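Long-range contacts in eukaryotic translation initiation factor 5A-2 (Arabidopsis thaliana, PDB 3HKS), which binds the ribosome between the exit and peptidyl sites and promotes translation elongation and termination, rescuing ribosomes stalled on polyproline and other difficult sequences: residues A[39-44]-A[89-94]; A[47-52]-A[65-70]; A[95-100]-A[145-150]. One frame throughout, in Å; residues are numbered along the deposited sequence.

Interaction 1. Residues A[39-44]-A[89-94]; sequences HIVIKN and DVPHVN
V93 stands upright on the imidazole of H39: its CG2 methyl lies 3.7 Å above the ring plane, over the centre, and the two side chains cross at about a right angle. With V93 CG2 only 8° off the ring normal, this is a CH-pi contact. The first torsion of H39 (chi1 -60°) sets CG anti to its own carbonyl carbon, beside the backbone N, and chi2 turns the ring so that a face meets the methyl, while H39 CB meets P91 CG at 3.8 Å. P91 bridges H39 CB, the I40 backbone and V41 CG2. Its CD rests against the backbone of I40, and the side chains of V41 and P91 pass one another pointing opposite ways, V41 CG2 coming within 3.7 Å of P91 CD. V90 points away from strand 39-42, yet its CG1 still lies 3.3 Å from H39 O. One direct hydrogen bond joins the backbones, V41 N to D89 O at 2.8 Å, with the donor nearly along the C=O axis. Beside it a water donates to V41 O and accepts from D89 N, so a second backbone link is made through solvent. The N-to-C directions of the two strands differ by 117°, far from antiparallel. D89 and V90 also pack on strand 26-30, whereas P91 and V93 reach S151 of strand 142-151. The contact thus lies at the junction between the SH3-like N-terminal domain and the OB-fold domain, the two-barrel architecture characteristic of eIF-5A, where the long strand 87-103 passes from one to the other.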
loop_
_atom_site.group_PDB
_atom_site.type_symbol
_atom_site.label_atom_id
_atom_site.label_comp_id
_atom_site.label_asym_id
_atom_site.label_seq_id
_atom_site.Cartn_x
_atom_site.Cartn_y
_atom_site.Cartn_z
ATOM N N HIS A 39 7.177 -7.048 -3.207
ATOM C CA HIS A 39 5.927 -6.888 -3.938
ATOM C C HIS A 39 6.036 -7.259 -5.414
ATOM O O HIS A 39 7.112 -7.241 -6.014
ATOM C CB HIS A 39 5.386 -5.450 -3.791
ATOM C CG HIS A 39 5.100 -5.064 -2.372
ATOM N ND1 HIS A 39 6.061 -4.535 -1.541
ATOM C CD2 HIS A 39 3.973 -5.163 -1.629
ATOM C CE1 HIS A 39 5.541 -4.317 -0.346
ATOM N NE2 HIS A 39 4.273 -4.688 -0.372
ATOM N N ILE A 40 4.887 -7.545 -5.992
ATOM C CA ILE A 40 4.774 -7.984 -7.366
ATOM C C ILE A 40 3.393 -7.555 -7.865
ATOM O O ILE A 40 2.460 -7.440 -7.071
ATOM C CB ILE A 40 4.960 -9.527 -7.433
ATOM C CG1 ILE A 40 5.191 -10.021 -8.864
ATOM C CG2 ILE A 40 3.795 -10.269 -6.750
ATOM C CD1 ILE A 40 5.254 -11.550 -8.972
ATOM N N VAL A 41 3.274 -7.274 -9.157
ATOM C CA VAL A 41 1.960 -7.046 -9.771
ATOM C C VAL A 41 1.440 -8.365 -10.352
ATOM O O VAL A 41 2.140 -9.023 -11.138
ATOM C CB VAL A 41 1.997 -5.960 -10.897
ATOM C CG1 VAL A 41 0.642 -5.801 -11.546
ATOM C CG2 VAL A 41 2.476 -4.624 -10.354
ATOM N N ILE A 42 0.231 -8.751 -9.927
ATOM C CA ILE A 42 -0.495 -9.889 -10.479
ATOM C C ILE A 42 -1.879 -9.387 -10.861
ATOM O O ILE A 42 -2.567 -8.779 -10.036
ATOM C CB ILE A 42 -0.626 -11.071 -9.472
ATOM C CG1 ILE A 42 0.752 -11.520 -8.975
ATOM C CG2 ILE A 42 -1.375 -12.252 -10.129
ATOM C CD1 ILE A 42 0.727 -12.580 -7.853
ATOM N N LYS A 43 -2.270 -9.610 -12.115
ATOM C CA LYS A 43 -3.577 -9.173 -12.641
ATOM C C LYS A 43 -3.849 -7.695 -12.328
ATOM O O LYS A 43 -4.948 -7.332 -11.885
ATOM C CB LYS A 43 -4.718 -10.057 -12.104
ATOM C CG LYS A 43 -4.422 -11.566 -12.068
ATOM C CD LYS A 43 -5.083 -12.306 -13.212
ATOM C CE LYS A 43 -6.507 -12.725 -12.839
ATOM N NZ LYS A 43 -6.538 -13.699 -11.695
ATOM N N ASN A 44 -2.826 -6.868 -12.557
ATOM C CA ASN A 44 -2.855 -5.417 -12.338
ATOM C C ASN A 44 -3.127 -5.005 -10.881
ATOM O O ASN A 44 -3.595 -3.901 -10.619
ATOM C CB ASN A 44 -3.802 -4.727 -13.346
ATOM C CG ASN A 44 -3.365 -3.286 -13.701
ATOM O OD1 ASN A 44 -4.185 -2.364 -13.686
ATOM N ND2 ASN A 44 -2.079 -3.097 -14.041
ATOM N N ASP A 89 6.519 -7.228 -13.131
ATOM C CA ASP A 89 6.284 -5.830 -12.771
ATOM C C ASP A 89 6.210 -5.728 -11.255
ATOM O O ASP A 89 5.460 -6.448 -10.623
ATOM C CB ASP A 89 4.998 -5.322 -13.404
ATOM C CG ASP A 89 5.131 -5.138 -14.884
ATOM O OD1 ASP A 89 6.179 -4.616 -15.336
ATOM O OD2 ASP A 89 4.181 -5.502 -15.594
ATOM N N VAL A 90 7.027 -4.860 -10.683
ATOM C CA VAL A 90 7.023 -4.638 -9.248
ATOM C C VAL A 90 6.410 -3.265 -8.962
ATOM O O VAL A 90 6.894 -2.267 -9.475
ATOM C CB VAL A 90 8.445 -4.736 -8.639
ATOM C CG1 VAL A 90 8.416 -4.424 -7.132
ATOM C CG2 VAL A 90 9.046 -6.124 -8.894
ATOM N N PRO A 91 5.345 -3.209 -8.135
ATOM C CA PRO A 91 4.729 -1.901 -7.871
ATOM C C PRO A 91 5.536 -1.109 -6.843
ATOM O O PRO A 91 6.089 -1.690 -5.912
ATOM C CB PRO A 91 3.359 -2.277 -7.297
ATOM C CG PRO A 91 3.620 -3.569 -6.550
ATOM C CD PRO A 91 4.673 -4.295 -7.391
ATOM N N HIS A 92 5.637 0.201 -7.026
ATOM C CA HIS A 92 6.125 1.056 -5.939
ATOM C C HIS A 92 5.057 1.067 -4.847
ATOM O O HIS A 92 3.860 1.156 -5.143
ATOM C CB HIS A 92 6.355 2.488 -6.425
ATOM C CG HIS A 92 7.542 2.644 -7.318
ATOM N ND1 HIS A 92 8.838 2.570 -6.852
ATOM C CD2 HIS A 92 7.630 2.904 -8.642
ATOM C CE1 HIS A 92 9.672 2.769 -7.856
ATOM N NE2 HIS A 92 8.963 2.967 -8.952
ATOM N N VAL A 93 5.486 0.930 -3.602
ATOM C CA VAL A 93 4.574 0.969 -2.464
ATOM C C VAL A 93 5.132 1.987 -1.481
ATOM O O VAL A 93 6.273 1.875 -1.042
ATOM C CB VAL A 93 4.383 -0.421 -1.768
ATOM C CG1 VAL A 93 3.404 -0.306 -0.575
ATOM C CG2 VAL A 93 3.881 -1.473 -2.766
ATOM N N ASN A 94 4.326 2.993 -1.160
ATOM C CA ASN A 94 4.779 4.050 -0.272
ATOM C C ASN A 94 3.897 4.186 0.958
ATOM O O ASN A 94 2.715 3.883 0.913
ATOM C CB ASN A 94 4.870 5.368 -1.036
ATOM C CG ASN A 94 6.087 5.435 -1.943
ATOM O OD1 ASN A 94 5.956 5.495 -3.168
ATOM N ND2 ASN A 94 7.284 5.423 -1.342
HETATM O O HOH W 1 4.158 -9.039 -12.889
#

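Interaction 2. Residues A[47-52]-A[65-70]; sequences CKVVEV and CHFVAI
E51 runs alongside V68 in the same direction, across a classic beta bulge in the antiparallel hairpin 45-55/64-71 of the SH3-like N-terminal domain. From its root, E51 CB meets V68 CB at 3.8 Å. CG is anti to the carbonyl carbon (chi1 -57°) and the chain stays extended beyond it, laying CD near V68 CB and CG2; at the tip OE2 approaches V68 CG2 at 3.9 Å and OE1 is close to CG1. The carboxylate thus lies against the isopropyl group of this valine, CB as well as both methyls. V50, the extra residue of the bulge, turns CG1 onto I70 CG1 and CG2 toward V68. On the face shared by V49, V52, F67 and A69, the F67 ring lies alongside V52, its CE1 being 4.1 Å from V52 CG1, and its CD1 nears V49 CG1. I40 of strand 39-42 packs against V49, F67 and A69 and continues this apolar layer. Toward the other end, K48 and I70 form a hydrogen-bonded pair, and the neighbouring C47 CB and A69 CB are pressed to 3.4 Å, closer than carbons normally pack. The bulge itself is fixed by one carbonyl: V68 O accepts from both V50 N, at 3.0 Å, and E51 N, at 3.2 Å, while V68 N returns a nearly straight bond of 176° to E51 O.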
loop_
_atom_site.group_PDB
_atom_site.type_symbol
_atom_site.label_atom_id
_atom_site.label_comp_id
_atom_site.label_asym_id
_atom_site.label_seq_id
_atom_site.Cartn_x
_atom_site.Cartn_y
_atom_site.Cartn_z
ATOM N N CYS A 47 0.589 -6.675 -4.902
ATOM C CA CYS A 47 0.502 -7.721 -3.895
ATOM C C CYS A 47 1.808 -7.871 -3.153
ATOM O O CYS A 47 2.870 -7.674 -3.733
ATOM C CB CYS A 47 0.117 -9.062 -4.523
ATOM S SG CYS A 47 -1.295 -9.020 -5.605
ATOM N N LYS A 48 1.731 -8.232 -1.872
ATOM C CA LYS A 48 2.931 -8.557 -1.106
ATOM C C LYS A 48 3.198 -10.041 -1.220
ATOM O O LYS A 48 2.302 -10.847 -1.008
ATOM C CB LYS A 48 2.807 -8.170 0.371
ATOM C CG LYS A 48 3.990 -8.675 1.199
ATOM C CD LYS A 48 4.022 -8.146 2.612
ATOM C CE LYS A 48 5.091 -7.065 2.717
ATOM N NZ LYS A 48 5.654 -6.934 4.083
ATOM N N VAL A 49 4.441 -10.388 -1.546
ATOM C CA VAL A 49 4.846 -11.785 -1.712
ATOM C C VAL A 49 4.981 -12.488 -0.354
ATOM O O VAL A 49 5.789 -12.073 0.496
ATOM C CB VAL A 49 6.165 -11.922 -2.551
ATOM C CG1 VAL A 49 6.554 -13.391 -2.706
ATOM C CG2 VAL A 49 5.994 -11.282 -3.926
ATOM N N VAL A 50 4.193 -13.547 -0.173
ATOM C CA VAL A 50 4.203 -14.350 1.061
ATOM C C VAL A 50 4.858 -15.743 0.900
ATOM O O VAL A 50 5.355 -16.319 1.874
ATOM C CB VAL A 50 2.772 -14.459 1.726
ATOM C CG1 VAL A 50 2.285 -13.079 2.214
ATOM C CG2 VAL A 50 1.748 -15.095 0.785
ATOM N N GLU A 51 4.885 -16.267 -0.325
ATOM C CA GLU A 51 5.551 -17.545 -0.607
ATOM C C GLU A 51 6.246 -17.516 -1.972
ATOM O O GLU A 51 5.659 -17.084 -2.964
ATOM C CB GLU A 51 4.541 -18.712 -0.552
ATOM C CG GLU A 51 3.773 -18.845 0.791
ATOM C CD GLU A 51 2.590 -19.826 0.746
ATOM O OE1 GLU A 51 1.533 -19.523 1.362
ATOM O OE2 GLU A 51 2.720 -20.902 0.108
ATOM N N VAL A 52 7.497 -17.971 -2.013
ATOM C CA VAL A 52 8.209 -18.189 -3.274
ATOM C C VAL A 52 8.727 -19.616 -3.308
ATOM O O VAL A 52 9.412 -20.051 -2.376
ATOM C CB VAL A 52 9.453 -17.264 -3.434
ATOM C CG1 VAL A 52 10.088 -17.454 -4.821
ATOM C CG2 VAL A 52 9.101 -15.797 -3.189
ATOM N N CYS A 65 9.651 -19.551 -11.184
ATOM C CA CYS A 65 9.293 -19.053 -9.852
ATOM C C CYS A 65 7.789 -19.104 -9.683
ATOM O O CYS A 65 7.047 -18.604 -10.526
ATOM C CB CYS A 65 9.793 -17.628 -9.656
ATOM S SG CYS A 65 11.569 -17.480 -9.739
ATOM N N HIS A 66 7.354 -19.726 -8.588
ATOM C CA HIS A 66 5.943 -19.869 -8.270
ATOM C C HIS A 66 5.634 -18.906 -7.125
ATOM O O HIS A 66 6.150 -19.065 -6.022
ATOM C CB HIS A 66 5.632 -21.325 -7.849
ATOM C CG HIS A 66 6.029 -22.356 -8.865
ATOM N ND1 HIS A 66 5.153 -23.306 -9.344
ATOM C CD2 HIS A 66 7.205 -22.577 -9.505
ATOM C CE1 HIS A 66 5.770 -24.065 -10.233
ATOM N NE2 HIS A 66 7.015 -23.642 -10.351
ATOM N N PHE A 67 4.794 -17.914 -7.389
ATOM C CA PHE A 67 4.480 -16.884 -6.385
ATOM C C PHE A 67 3.116 -17.066 -5.748
ATOM O O PHE A 67 2.123 -17.310 -6.440
ATOM C CB PHE A 67 4.552 -15.479 -7.002
ATOM C CG PHE A 67 5.914 -15.119 -7.506
ATOM C CD1 PHE A 67 6.967 -14.939 -6.628
ATOM C CD2 PHE A 67 6.149 -14.980 -8.865
ATOM C CE1 PHE A 67 8.237 -14.621 -7.093
ATOM C CE2 PHE A 67 7.421 -14.651 -9.340
ATOM C CZ PHE A 67 8.459 -14.474 -8.455
ATOM N N VAL A 68 3.072 -16.925 -4.426
ATOM C CA VAL A 68 1.806 -16.671 -3.723
ATOM C C VAL A 68 1.918 -15.270 -3.113
ATOM O O VAL A 68 2.889 -14.966 -2.427
ATOM C CB VAL A 68 1.489 -17.743 -2.627
ATOM C CG1 VAL A 68 0.119 -17.494 -2.002
ATOM C CG2 VAL A 68 1.546 -19.159 -3.214
ATOM N N ALA A 69 0.932 -14.420 -3.375
ATOM C CA ALA A 69 1.003 -13.029 -2.941
ATOM C C ALA A 69 -0.351 -12.504 -2.468
ATOM O O ALA A 69 -1.391 -13.016 -2.876
ATOM C CB ALA A 69 1.585 -12.141 -4.071
ATOM N N ILE A 70 -0.343 -11.484 -1.611
ATOM C CA ILE A 70 -1.595 -10.955 -1.036
ATOM C C ILE A 70 -1.851 -9.511 -1.475
ATOM O O ILE A 70 -1.023 -8.626 -1.232
ATOM C CB ILE A 70 -1.600 -11.060 0.529
ATOM C CG1 ILE A 70 -1.308 -12.500 1.001
ATOM C CG2 ILE A 70 -2.916 -10.504 1.132
ATOM C CD1 ILE A 70 -2.357 -13.530 0.653
#

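Interaction 3. Residues A[95-100]-A[145-150]; sequences RVDYQL and VVSVMS
The guanidinium of R95 lies flat over S147, whose CB sits 3.6 Å from its plane, over the centre of that face. S147 OG is on the same face, but although R95 NH2 comes near it the angle is too poor for a hydrogen bond, so the contact is van der Waals packing of S147 against the guanidinium face. CG of R95 is anti to the backbone N (chi1 -171°), and a bend at chi3 turns NE toward S147 on the neighbouring strand. The second flat group, the phenol ring of Y98, has V146 O at its edge, near the ring plane. V148 crosses this ring obliquely, its CG2 meeting Y98 CE1 at 3.7 Å. D97 presents the third: its carboxylate accepts a short hydrogen bond from S147 OG, 2.6 Å to OD1, received on the syn side and 32° out of the carboxylate plane. D97 also crosses V145 at about a right angle, V145 CG1 touching D97 CB at 3.6 Å. Underneath runs a regular antiparallel ladder in which V96 pairs with V148 and Y98 with V146 as hydrogen-bonded pairs; V148 N to V96 O and V146 N to Y98 O are both 2.8 Å. Between them D97 and S147 form a non-hydrogen-bonded pair. The face carrying V96, Y98, V146 and V148 is largely apolar, and V146 goes on to M134 of helix 128-139, with L100 reaching both M134 and F138. These strands form part of the five-stranded barrel of the OB-fold domain. On the other face, S147 is buried and spends its hydroxyl proton on D97, while the guanidinium lying over it probably eases the aspartate's negative charge; the S147-D97 bond adds a side-chain link to the backbone ladder, with R95 packed over it.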
loop_
_atom_site.group_PDB
_atom_site.type_symbol
_atom_site.label_atom_id
_atom_site.label_comp_id
_atom_site.label_asym_id
_atom_site.label_seq_id
_atom_site.Cartn_x
_atom_site.Cartn_y
_atom_site.Cartn_z
ATOM N N ARG A 95 4.495 4.610 2.063
ATOM C CA ARG A 95 3.750 4.952 3.259
ATOM C C ARG A 95 4.183 6.358 3.653
ATOM O O ARG A 95 5.375 6.610 3.861
ATOM C CB ARG A 95 3.980 3.938 4.391
ATOM C CG ARG A 95 3.038 4.124 5.608
ATOM C CD ARG A 95 3.193 3.013 6.661
ATOM N NE ARG A 95 3.074 3.546 8.023
ATOM C CZ ARG A 95 2.164 3.172 8.924
ATOM N NH1 ARG A 95 1.274 2.231 8.639
ATOM N NH2 ARG A 95 2.155 3.737 10.127
ATOM N N VAL A 96 3.218 7.277 3.692
ATOM C CA VAL A 96 3.484 8.680 3.999
ATOM C C VAL A 96 2.570 9.163 5.139
ATOM O O VAL A 96 1.371 8.873 5.154
ATOM C CB VAL A 96 3.351 9.573 2.730
ATOM C CG1 VAL A 96 3.656 11.042 3.041
ATOM C CG2 VAL A 96 4.292 9.093 1.634
ATOM N N ASP A 97 3.166 9.864 6.101
ATOM C CA ASP A 97 2.439 10.495 7.209
ATOM C C ASP A 97 2.084 11.946 6.860
ATOM O O ASP A 97 2.916 12.685 6.329
ATOM C CB ASP A 97 3.258 10.443 8.510
ATOM C CG ASP A 97 3.322 9.037 9.125
ATOM O OD1 ASP A 97 2.607 8.125 8.673
ATOM O OD2 ASP A 97 4.087 8.837 10.086
ATOM N N TYR A 98 0.839 12.327 7.146
ATOM C CA TYR A 98 0.361 13.700 6.977
ATOM C C TYR A 98 -0.381 14.174 8.228
ATOM O O TYR A 98 -1.099 13.411 8.853
ATOM C CB TYR A 98 -0.636 13.793 5.829
ATOM C CG TYR A 98 -0.210 13.242 4.494
ATOM C CD1 TYR A 98 -0.312 11.886 4.220
ATOM C CD2 TYR A 98 0.238 14.092 3.481
ATOM C CE1 TYR A 98 0.044 11.376 2.979
ATOM C CE2 TYR A 98 0.608 13.597 2.232
ATOM C CZ TYR A 98 0.509 12.232 1.986
ATOM O OH TYR A 98 0.865 11.714 0.762
ATOM N N GLN A 99 -0.258 15.454 8.549
ATOM C CA GLN A 99 -1.087 16.057 9.582
ATOM C C GLN A 99 -2.494 16.323 9.022
ATOM O O GLN A 99 -2.645 16.799 7.896
ATOM C CB GLN A 99 -0.448 17.355 10.098
ATOM C CG GLN A 99 0.953 17.148 10.669
ATOM C CD GLN A 99 1.725 18.446 10.841
ATOM O OE1 GLN A 99 1.305 19.338 11.584
ATOM N NE2 GLN A 99 2.868 18.556 10.157
ATOM N N LEU A 100 -3.508 15.995 9.818
ATOM C CA LEU A 100 -4.898 16.210 9.456
ATOM C C LEU A 100 -5.312 17.663 9.732
ATOM O O LEU A 100 -5.200 18.145 10.856
ATOM C CB LEU A 100 -5.796 15.232 10.232
ATOM C CG LEU A 100 -7.311 15.333 10.033
ATOM C CD1 LEU A 100 -7.692 14.850 8.637
ATOM C CD2 LEU A 100 -8.080 14.563 11.131
ATOM N N VAL A 145 -1.950 12.670 13.121
ATOM C CA VAL A 145 -1.097 12.233 12.014
ATOM C C VAL A 145 -1.721 10.999 11.373
ATOM O O VAL A 145 -2.054 10.033 12.053
ATOM C CB VAL A 145 0.373 11.953 12.470
ATOM C CG1 VAL A 145 1.237 11.495 11.296
ATOM C CG2 VAL A 145 0.981 13.197 13.078
ATOM N N VAL A 146 -1.862 11.047 10.057
ATOM C CA VAL A 146 -2.545 10.018 9.282
ATOM C C VAL A 146 -1.521 9.372 8.352
ATOM O O VAL A 146 -0.854 10.074 7.584
ATOM C CB VAL A 146 -3.715 10.651 8.448
ATOM C CG1 VAL A 146 -4.396 9.626 7.553
ATOM C CG2 VAL A 146 -4.736 11.318 9.370
ATOM N N SER A 147 -1.383 8.047 8.444
ATOM C CA SER A 147 -0.521 7.282 7.532
ATOM C C SER A 147 -1.308 6.815 6.313
ATOM O O SER A 147 -2.388 6.257 6.447
ATOM C CB SER A 147 0.093 6.069 8.236
ATOM O OG SER A 147 0.755 6.447 9.433
ATOM N N VAL A 148 -0.759 7.062 5.128
ATOM C CA VAL A 148 -1.391 6.677 3.876
ATOM C C VAL A 148 -0.503 5.662 3.146
ATOM O O VAL A 148 0.694 5.902 2.930
ATOM C CB VAL A 148 -1.664 7.912 2.966
ATOM C CG1 VAL A 148 -2.232 7.487 1.607
ATOM C CG2 VAL A 148 -2.613 8.926 3.672
ATOM N N MET A 149 -1.092 4.526 2.778
ATOM C CA MET A 149 -0.410 3.550 1.925
ATOM C C MET A 149 -0.851 3.740 0.479
ATOM O O MET A 149 -2.038 3.777 0.190
ATOM C CB MET A 149 -0.670 2.118 2.394
ATOM C CG MET A 149 0.305 1.080 1.768
ATOM S SD MET A 149 0.012 -0.590 2.381
ATOM C CE MET A 149 -1.619 -0.929 1.756
ATOM N N SER A 150 0.110 3.897 -0.421
ATOM C CA SER A 150 -0.210 4.138 -1.828
ATOM C C SER A 150 0.550 3.214 -2.780
ATOM O O SER A 150 1.736 2.941 -2.598
ATOM C CB SER A 150 0.036 5.601 -2.197
ATOM O OG SER A 150 1.410 5.903 -2.107
#

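Overall arrangement
Interactions 1 and 2 meet in the SH3-like domain: I40 O probably hydrogen-bonds to C47 N between neighbouring strands 39-42 and 45-55, and H39 CB packs on C47 O. Interactions 1 and 3 share strand 87-103, which enters the OB fold, where N94 O probably hydrogen-bonds to S150 N. Interactions 2 and 3, centres about 26 Å apart, do not touch. Each ladder has buried residues on one face (V49, F67 and A69; V146 and V148), with E51 in interaction 2 and R95 and D97 in interaction 3 exposed. Interaction 2 is bulged, interaction 3 regular with a polar cluster; interaction 1, burying I40, V90 and P91 but exposing D89, relies on packing, one direct backbone bond and a water.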